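PDB 6FOP: glycoside hydrolase family 81 from Clostridium thermocellum, which probably hydrolyses beta-1,3-glucans such as laminarin as part of the cellulosome. Local coordinates for residues 562-576 with 601-614. Sequence-based numbering, arbitrary orientation.
Sequences HEIWWNGTNSEKHGI and EMLRECGTSQPPNW. With NI (nickel (II) ion), chain B.
His562 and His574 share a nickel ion with Glu601 and Glu605. The NE2 atoms of His562 and His574 each lie 2.1 Å from the nickel. Glu601 OE2 and Glu605 OE1 supply the other two protein ligands. The other carboxylate oxygens have second-shell partners: Glu601 OE1 accepts from Asn550 N, and Glu605 OE2 is hydrogen-bonded to His549 ND1. Asn598 bonds His574 ND1 and so helps to fix the rotation of that ring. Met602 CB sits over one face of the same ring, a CH-pi contact 3.7 Å from its centroid.

At the other end of the contact, Glu572 can be followed outward. Its CB approaches Trp614 CZ3. CG lies anti to its own carbonyl carbon (chi1 -67°), which sets it over the face of the Trp614 six-membered ring, 3.8 Å from the centroid. CD lies close to Asn613 ND2. OE1 accepts from Trp566 NE1 at 2.8 Å. OE2 takes two N-H groups from opposite faces of the carboxylate plane: Thr569 N at 2.9 Å and Asn613 ND2 at 3.0 Å. Three bonds therefore hold the carboxylate. Glu572 N in turn donates to Thr569 OG1; with the bond from Thr569 N this makes a capping box at the start of helix 570-575. Thr569 OG1 also donates to Asn613 OD1 at 2.6 Å, on a lone pair in the carbonyl plane. Ser571 OG donates to the backbone Asn613 O at 2.8 Å, from above the plane of that peptide carbonyl, not on a lone pair.

The contact joins helix 570-575 to the end of helix 592-606, closed by a Schellman motif at Gly607, and to the loop beyond it. The axes of segments 570-575 and 601-606 run roughly antiparallel, at 150°. Strand 559-561 leads into His562, and helix 615-622 follows Trp614 and touches Met602 and Pro611.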
ATOM      1  N   HIS A 562       4.716  17.437   2.809  1.00 14.02           N
ATOM      2  CA  HIS A 562       5.669  17.319   3.913  1.00 14.93           C
ATOM      3  C   HIS A 562       4.968  17.751   5.216  1.00 15.30           C
ATOM      4  O   HIS A 562       5.462  18.595   5.967  1.00 16.90           O
ATOM      5  CB  HIS A 562       6.868  18.176   3.562  1.00 15.63           C
ATOM      6  CG  HIS A 562       8.075  17.985   4.427  1.00 15.68           C
ATOM      7  ND1 HIS A 562       8.269  18.666   5.614  1.00 15.85           N
ATOM      8  CD2 HIS A 562       9.212  17.297   4.203  1.00 14.83           C
ATOM      9  CE1 HIS A 562       9.460  18.370   6.102  1.00 17.52           C
ATOM     10  NE2 HIS A 562      10.066  17.568   5.252  1.00 15.84           N
ATOM     11  N   GLU A 563       3.819  17.135   5.447  1.00 15.41           N
ATOM     12  CA  GLU A 563       2.968  17.373   6.619  1.00 17.44           C
ATOM     13  C   GLU A 563       2.627  16.053   7.280  1.00 15.97           C
ATOM     14  O   GLU A 563       2.658  15.002   6.634  1.00 15.99           O
ATOM     15  CB  GLU A 563       1.681  18.115   6.225  1.00 19.37           C
ATOM     16  CG  GLU A 563       1.917  19.463   5.593  1.00 22.91           C
ATOM     17  CD  GLU A 563       0.645  20.188   5.213  1.00 27.70           C
ATOM     18  OE1 GLU A 563      -0.240  19.576   4.594  1.00 33.47           O
ATOM     19  OE2 GLU A 563       0.543  21.387   5.523  1.00 34.31           O
ATOM     20  N   ILE A 564       2.242  16.127   8.556  1.00 17.02           N
ATOM     21  CA  ILE A 564       1.732  14.979   9.298  1.00 17.13           C
ATOM     22  C   ILE A 564       0.485  15.372  10.057  1.00 17.73           C
ATOM     23  O   ILE A 564       0.107  16.551  10.070  1.00 18.80           O
ATOM     24  CB  ILE A 564       2.806  14.348  10.238  1.00 18.23           C
ATOM     25  CG1 ILE A 564       3.326  15.361  11.284  1.00 18.57           C
ATOM     26  CG2 ILE A 564       3.934  13.762   9.411  1.00 17.94           C
ATOM     27  CD1 ILE A 564       4.255  14.765  12.332  1.00 19.59           C
ATOM     28  N   TRP A 565      -0.155  14.399  10.709  1.00 16.71           N
ATOM     29  CA  TRP A 565      -1.452  14.676  11.319  1.00 18.70           C
ATOM     30  C   TRP A 565      -1.453  15.474  12.597  1.00 19.23           C
ATOM     31  O   TRP A 565      -2.513  15.911  13.050  1.00 23.50           O
ATOM     32  CB  TRP A 565      -2.240  13.384  11.525  1.00 17.91           C
ATOM     33  CG  TRP A 565      -2.791  12.717  10.308  1.00 17.92           C
ATOM     34  CD1 TRP A 565      -2.550  11.429   9.906  1.00 19.26           C
ATOM     35  CD2 TRP A 565      -3.741  13.258   9.380  1.00 19.52           C
ATOM     36  NE1 TRP A 565      -3.310  11.135   8.786  1.00 19.70           N
ATOM     37  CE2 TRP A 565      -4.030  12.248   8.440  1.00 19.90           C
ATOM     38  CE3 TRP A 565      -4.359  14.507   9.242  1.00 20.91           C
ATOM     39  CZ2 TRP A 565      -4.925  12.448   7.367  1.00 20.64           C
ATOM     40  CZ3 TRP A 565      -5.257  14.707   8.199  1.00 23.05           C
ATOM     41  CH2 TRP A 565      -5.522  13.686   7.264  1.00 23.00           C
ATOM     42  N   TRP A 566      -0.285  15.649  13.208  1.00 17.67           N
ATOM     43  CA  TRP A 566      -0.158  16.461  14.415  1.00 18.08           C
ATOM     44  C   TRP A 566       0.940  17.494  14.233  1.00 17.48           C
ATOM     45  O   TRP A 566       1.718  17.435  13.280  1.00 18.42           O
ATOM     46  CB  TRP A 566       0.059  15.566  15.634  1.00 18.46           C
ATOM     47  CG  TRP A 566       1.415  14.926  15.749  1.00 18.56           C
ATOM     48  CD1 TRP A 566       2.471  15.392  16.456  1.00 19.05           C
ATOM     49  CD2 TRP A 566       1.848  13.700  15.152  1.00 18.96           C
ATOM     50  NE1 TRP A 566       3.543  14.534  16.354  1.00 18.55           N
ATOM     51  CE2 TRP A 566       3.186  13.479  15.568  1.00 18.46           C
ATOM     52  CE3 TRP A 566       1.223  12.730  14.351  1.00 21.07           C
ATOM     53  CZ2 TRP A 566       3.919  12.365  15.175  1.00 18.67           C
ATOM     54  CZ3 TRP A 566       1.969  11.605  13.959  1.00 21.52           C
ATOM     55  CH2 TRP A 566       3.290  11.432  14.394  1.00 20.26           C
ATOM     56  N   ASN A 567       1.022  18.427  15.175  1.00 17.94           N
ATOM     57  CA  ASN A 567       1.981  19.512  15.108  1.00 20.32           C
ATOM     58  C   ASN A 567       3.317  19.050  15.687  1.00 20.62           C
ATOM     59  O   ASN A 567       3.717  19.449  16.765  1.00 25.06           O
ATOM     60  CB  ASN A 567       1.437  20.734  15.840  1.00 23.36           C
ATOM     61  CG  ASN A 567       2.309  21.958  15.666  1.00 27.55           C
ATOM     62  OD1 ASN A 567       3.170  22.022  14.784  1.00 31.12           O
ATOM     63  ND2 ASN A 567       2.080  22.942  16.494  1.00 30.28           N
ATOM     64  N   GLY A 568       3.994  18.198  14.939  1.00 18.86           N
ATOM     65  CA  GLY A 568       5.272  17.627  15.378  1.00 19.13           C
ATOM     66  C   GLY A 568       6.445  18.346  14.754  1.00 17.82           C
ATOM     67  O   GLY A 568       6.279  19.234  13.902  1.00 18.67           O
ATOM     68  N   THR A 569       7.641  17.983  15.207  1.00 17.52           N
ATOM     69  CA  THR A 569       8.854  18.542  14.652  1.00 16.59           C
ATOM     70  C   THR A 569       9.114  17.911  13.287  1.00 15.54           C
ATOM     71  O   THR A 569       8.487  16.890  12.902  1.00 15.74           O
ATOM     72  CB  THR A 569      10.079  18.239  15.528  1.00 16.39           C
ATOM     73  OG1 THR A 569      10.332  16.844  15.465  1.00 16.07           O
ATOM     74  CG2 THR A 569       9.879  18.703  16.989  1.00 17.31           C
ATOM     75  N   ASN A 570      10.063  18.486  12.560  1.00 15.82           N
ATOM     76  CA  ASN A 570      10.493  17.897  11.297  1.00 15.64           C
ATOM     77  C   ASN A 570      11.206  16.554  11.485  1.00 15.34           C
ATOM     78  O   ASN A 570      11.194  15.708  10.578  1.00 14.30           O
ATOM     79  CB  ASN A 570      11.304  18.899  10.462  1.00 16.54           C
ATOM     80  CG  ASN A 570      10.450  20.045   9.964  1.00 17.34           C
ATOM     81  OD1 ASN A 570      10.430  21.163  10.528  1.00 21.75           O
ATOM     82  ND2 ASN A 570       9.682  19.758   8.975  1.00 16.12           N
ATOM     83  N   SER A 571      11.763  16.324  12.673  1.00 14.70           N
ATOM     84  CA  SER A 571      12.240  14.986  13.017  1.00 13.90           C
ATOM     85  C   SER A 571      11.098  13.967  13.044  1.00 13.45           C
ATOM     86  O   SER A 571      11.241  12.855  12.504  1.00 14.00           O
ATOM     87  CB  SER A 571      13.010  14.992  14.319  1.00 14.40           C
ATOM     88  OG  SER A 571      13.442  13.686  14.623  1.00 15.75           O
ATOM     89  N   GLU A 572       9.987  14.328  13.689  1.00 13.60           N
ATOM     90  CA  GLU A 572       8.798  13.479  13.648  1.00 13.77           C
ATOM     91  C   GLU A 572       8.268  13.299  12.212  1.00 13.99           C
ATOM     92  O   GLU A 572       7.924  12.188  11.816  1.00 14.23           O
ATOM     93  CB  GLU A 572       7.697  14.014  14.569  1.00 14.71           C
ATOM     94  CG  GLU A 572       8.095  13.923  16.040  1.00 15.66           C
ATOM     95  CD  GLU A 572       7.167  14.701  16.930  1.00 16.93           C
ATOM     96  OE1 GLU A 572       6.162  14.115  17.377  1.00 19.37           O
ATOM     97  OE2 GLU A 572       7.442  15.908  17.169  1.00 18.01           O
ATOM     98  N   LYS A 573       8.256  14.377  11.422  1.00 13.67           N
ATOM     99  CA  LYS A 573       7.747  14.265  10.072  1.00 14.00           C
ATOM    100  C   LYS A 573       8.549  13.250   9.257  1.00 12.72           C
ATOM    101  O   LYS A 573       7.969  12.451   8.514  1.00 14.36           O
ATOM    102  CB  LYS A 573       7.727  15.618   9.365  1.00 14.06           C
ATOM    103  CG  LYS A 573       6.752  16.611   9.970  1.00 15.82           C
ATOM    104  CD  LYS A 573       6.681  17.905   9.182  1.00 17.78           C
ATOM    105  CE  LYS A 573       5.838  18.928   9.918  1.00 21.66           C
ATOM    106  NZ  LYS A 573       5.633  20.169   9.144  1.00 26.42           N
ATOM    107  N   HIS A 574       9.873  13.264   9.392  1.00 13.64           N
ATOM    108  CA  HIS A 574      10.736  12.285   8.719  1.00 12.87           C
ATOM    109  C   HIS A 574      10.594  10.875   9.341  1.00 13.44           C
ATOM    110  O   HIS A 574      10.515   9.872   8.619  1.00 13.39           O
ATOM    111  CB  HIS A 574      12.189  12.777   8.778  1.00 13.96           C
ATOM    112  CG  HIS A 574      12.504  13.799   7.735  1.00 13.30           C
ATOM    113  ND1 HIS A 574      13.416  13.583   6.738  1.00 13.97           N
ATOM    114  CD2 HIS A 574      11.971  15.013   7.497  1.00 14.39           C
ATOM    115  CE1 HIS A 574      13.457  14.625   5.941  1.00 14.09           C
ATOM    116  NE2 HIS A 574      12.596  15.510   6.386  1.00 14.19           N
ATOM    117  N   GLY A 575      10.526  10.822  10.678  1.00 12.72           N
ATOM    118  CA  GLY A 575      10.555   9.548  11.386  1.00 12.24           C
ATOM    119  C   GLY A 575       9.338   8.663  11.178  1.00 11.84           C
ATOM    120  O   GLY A 575       9.441   7.430  11.351  1.00 12.81           O
ATOM    121  N   ILE A 576       8.175   9.248  10.839  1.00 12.36           N
ATOM    122  CA  ILE A 576       6.999   8.407  10.637  1.00 13.31           C
ATOM    123  C   ILE A 576       7.138   7.471   9.451  1.00 12.61           C
ATOM    124  O   ILE A 576       6.327   6.568   9.331  1.00 13.72           O
ATOM    125  CB  ILE A 576       5.669   9.192  10.504  1.00 13.66           C
ATOM    126  CG1 ILE A 576       5.648  10.124   9.266  1.00 14.63           C
ATOM    127  CG2 ILE A 576       5.341   9.962  11.790  1.00 14.57           C
ATOM    128  CD1 ILE A 576       4.297  10.178   8.594  1.00 16.60           C
ATOM    129  N   GLU A 601      18.479  17.282   5.552  1.00 15.68           N
ATOM    130  CA  GLU A 601      17.300  18.124   5.328  1.00 16.54           C
ATOM    131  C   GLU A 601      16.513  18.281   6.634  1.00 15.21           C
ATOM    132  O   GLU A 601      16.066  19.366   6.993  1.00 16.57           O
ATOM    133  CB  GLU A 601      16.371  17.516   4.277  1.00 16.86           C
ATOM    134  CG  GLU A 601      14.995  18.172   4.248  1.00 18.14           C
ATOM    135  CD  GLU A 601      14.029  17.645   3.206  1.00 17.15           C
ATOM    136  OE1 GLU A 601      14.329  17.770   2.016  1.00 18.69           O
ATOM    137  OE2 GLU A 601      12.959  17.117   3.590  1.00 15.31           O
ATOM    138  N   MET A 602      16.301  17.160   7.316  1.00 14.85           N
ATOM    139  CA  MET A 602      15.581  17.155   8.593  1.00 14.48           C
ATOM    140  C   MET A 602      16.216  18.127   9.608  1.00 15.44           C
ATOM    141  O   MET A 602      15.508  18.922  10.239  1.00 15.52           O
ATOM    142  CB  MET A 602      15.507  15.698   9.120  1.00 14.77           C
ATOM    143  CG  MET A 602      14.866  15.516  10.487  1.00 15.81           C
ATOM    144  SD  MET A 602      15.951  15.845  11.890  1.00 16.80           S
ATOM    145  CE  MET A 602      17.219  14.620  11.595  1.00 15.98           C
ATOM    146  N   LEU A 603      17.541  18.113   9.713  1.00 16.08           N
ATOM    147  CA  LEU A 603      18.242  19.029  10.615  1.00 17.04           C
ATOM    148  C   LEU A 603      18.014  20.493  10.227  1.00 17.31           C
ATOM    149  O   LEU A 603      17.738  21.346  11.096  1.00 17.71           O
ATOM    150  CB  LEU A 603      19.740  18.732  10.634  1.00 17.77           C
ATOM    151  CG  LEU A 603      20.210  17.411  11.231  1.00 18.31           C
ATOM    152  CD1 LEU A 603      21.727  17.394  11.210  1.00 19.48           C
ATOM    153  CD2 LEU A 603      19.686  17.237  12.650  1.00 19.07           C
ATOM    154  N   ARG A 604      18.162  20.780   8.930  1.00 18.02           N
ATOM    155  CA  ARG A 604      17.948  22.139   8.443  1.00 19.31           C
ATOM    156  C   ARG A 604      16.540  22.633   8.769  1.00 18.04           C
ATOM    157  O   ARG A 604      16.330  23.757   9.197  1.00 20.22           O
ATOM    158  CB  ARG A 604      18.187  22.224   6.942  1.00 23.65           C
ATOM    159  CG  ARG A 604      19.637  22.177   6.524  1.00 27.67           C
ATOM    160  CD  ARG A 604      19.791  22.695   5.098  1.00 32.26           C
ATOM    161  NE  ARG A 604      19.023  21.892   4.143  1.00 35.56           N
ATOM    162  CZ  ARG A 604      19.411  20.724   3.621  1.00 33.52           C
ATOM    163  NH1 ARG A 604      20.574  20.172   3.950  1.00 39.25           N
ATOM    164  NH2 ARG A 604      18.626  20.101   2.755  1.00 36.12           N
ATOM    165  N   GLU A 605      15.565  21.754   8.555  1.00 16.71           N
ATOM    166  CA  GLU A 605      14.172  22.092   8.808  1.00 17.89           C
ATOM    167  C   GLU A 605      13.875  22.275  10.288  1.00 17.37           C
ATOM    168  O   GLU A 605      13.033  23.092  10.653  1.00 19.80           O
ATOM    169  CB  GLU A 605      13.250  21.050   8.173  1.00 17.64           C
ATOM    170  CG  GLU A 605      13.360  21.053   6.657  1.00 17.94           C
ATOM    171  CD  GLU A 605      12.761  19.849   5.966  1.00 17.92           C
ATOM    172  OE1 GLU A 605      12.636  18.739   6.553  1.00 17.27           O
ATOM    173  OE2 GLU A 605      12.493  19.977   4.756  1.00 19.97           O
ATOM    174  N   CYS A 606      14.541  21.491  11.147  1.00 17.53           N
ATOM    175  CA  CYS A 606      14.400  21.672  12.588  1.00 17.55           C
ATOM    176  C   CYS A 606      15.147  22.906  13.114  1.00 18.41           C
ATOM    177  O   CYS A 606      14.851  23.377  14.200  1.00 21.41           O
ATOM    178  CB  CYS A 606      14.895  20.436  13.360  1.00 16.73           C
ATOM    179  SG  CYS A 606      13.894  18.967  13.122  1.00 17.66           S
ATOM    180  N   GLY A 607      16.110  23.403  12.344  1.00 18.47           N
ATOM    181  CA  GLY A 607      16.997  24.486  12.769  1.00 19.61           C
ATOM    182  C   GLY A 607      17.980  24.079  13.833  1.00 19.92           C
ATOM    183  O   GLY A 607      18.378  24.903  14.635  1.00 22.71           O
ATOM    184  N   THR A 608      18.381  22.805  13.814  1.00 19.52           N
ATOM    185  CA  THR A 608      19.242  22.248  14.857  1.00 19.90           C
ATOM    186  C   THR A 608      20.390  21.464  14.229  1.00 20.56           C
ATOM    187  O   THR A 608      20.338  21.107  13.059  1.00 22.83           O
ATOM    188  CB  THR A 608      18.448  21.316  15.798  1.00 19.85           C
ATOM    189  OG1 THR A 608      17.820  20.285  15.025  1.00 19.71           O
ATOM    190  CG2 THR A 608      17.405  22.075  16.554  1.00 20.94           C
ATOM    191  N   SER A 609      21.416  21.160  15.025  1.00 20.03           N
ATOM    192  CA  SER A 609      22.572  20.353  14.548  1.00 20.16           C
ATOM    193  C   SER A 609      22.448  18.870  14.847  1.00 18.58           C
ATOM    194  O   SER A 609      23.177  18.077  14.262  1.00 19.21           O
ATOM    195  CB  SER A 609      23.868  20.901  15.132  1.00 22.83           C
ATOM    196  OG  SER A 609      23.687  21.224  16.486  1.00 24.91           O
ATOM    197  N   GLN A 610      21.513  18.525  15.738  1.00 17.14           N
ATOM    198  CA  GLN A 610      21.094  17.151  16.026  1.00 16.78           C
ATOM    199  C   GLN A 610      19.569  17.142  16.094  1.00 16.75           C
ATOM    200  O   GLN A 610      18.954  18.177  16.297  1.00 17.61           O
ATOM    201  CB  GLN A 610      21.686  16.653  17.359  1.00 17.02           C
ATOM    202  CG  GLN A 610      23.141  16.295  17.235  1.00 17.24           C
ATOM    203  CD  GLN A 610      23.800  15.957  18.573  1.00 17.62           C
ATOM    204  OE1 GLN A 610      23.206  16.098  19.639  1.00 18.05           O
ATOM    205  NE2 GLN A 610      25.024  15.478  18.496  1.00 18.28           N
ATOM    206  N   PRO A 611      18.951  15.966  15.946  1.00 15.72           N
ATOM    207  CA  PRO A 611      17.473  15.946  15.995  1.00 15.20           C
ATOM    208  C   PRO A 611      16.951  16.487  17.316  1.00 15.95           C
ATOM    209  O   PRO A 611      17.547  16.198  18.358  1.00 17.85           O
ATOM    210  CB  PRO A 611      17.119  14.464  15.875  1.00 16.45           C
ATOM    211  CG  PRO A 611      18.359  13.790  15.406  1.00 17.07           C
ATOM    212  CD  PRO A 611      19.519  14.616  15.817  1.00 16.80           C
ATOM    213  N   PRO A 612      15.908  17.314  17.305  1.00 16.32           N
ATOM    214  CA  PRO A 612      15.407  17.845  18.593  1.00 16.82           C
ATOM    215  C   PRO A 612      14.698  16.798  19.445  1.00 16.67           C
ATOM    216  O   PRO A 612      14.615  16.938  20.670  1.00 19.46           O
ATOM    217  CB  PRO A 612      14.446  18.955  18.149  1.00 18.19           C
ATOM    218  CG  PRO A 612      13.968  18.489  16.810  1.00 18.56           C
ATOM    219  CD  PRO A 612      15.198  17.917  16.162  1.00 16.35           C
ATOM    220  N   ASN A 613      14.157  15.794  18.764  1.00 16.21           N
ATOM    221  CA  ASN A 613      13.411  14.723  19.369  1.00 15.56           C
ATOM    222  C   ASN A 613      13.420  13.501  18.438  1.00 13.73           C
ATOM    223  O   ASN A 613      13.988  13.559  17.342  1.00 14.23           O
ATOM    224  CB  ASN A 613      11.993  15.172  19.780  1.00 15.95           C
ATOM    225  CG  ASN A 613      11.087  15.486  18.611  1.00 16.10           C
ATOM    226  OD1 ASN A 613      11.531  15.691  17.480  1.00 18.25           O
ATOM    227  ND2 ASN A 613       9.815  15.527  18.897  1.00 17.44           N
ATOM    228  N   TRP A 614      12.870  12.388  18.908  1.00 14.23           N
ATOM    229  CA  TRP A 614      13.004  11.091  18.215  1.00 13.80           C
ATOM    230  C   TRP A 614      14.439  10.811  17.789  1.00 13.51           C
ATOM    231  O   TRP A 614      14.712  10.279  16.711  1.00 14.50           O
ATOM    232  CB  TRP A 614      12.027  10.968  17.037  1.00 13.65           C
ATOM    233  CG  TRP A 614      10.611  10.766  17.439  1.00 14.74           C
ATOM    234  CD1 TRP A 614      10.063  10.871  18.690  1.00 16.04           C
ATOM    235  CD2 TRP A 614       9.515  10.418  16.559  1.00 13.22           C
ATOM    236  NE1 TRP A 614       8.718  10.605  18.641  1.00 16.11           N
ATOM    237  CE2 TRP A 614       8.351  10.353  17.349  1.00 14.60           C
ATOM    238  CE3 TRP A 614       9.421  10.168  15.197  1.00 14.65           C
ATOM    239  CZ2 TRP A 614       7.093  10.045  16.813  1.00 15.68           C
ATOM    240  CZ3 TRP A 614       8.177   9.857  14.661  1.00 15.28           C
ATOM    241  CH2 TRP A 614       7.030   9.809  15.472  1.00 15.54           C
TER
HETATM  242 NI    NI B 828      12.113  17.259   5.395  1.00 14.81          NI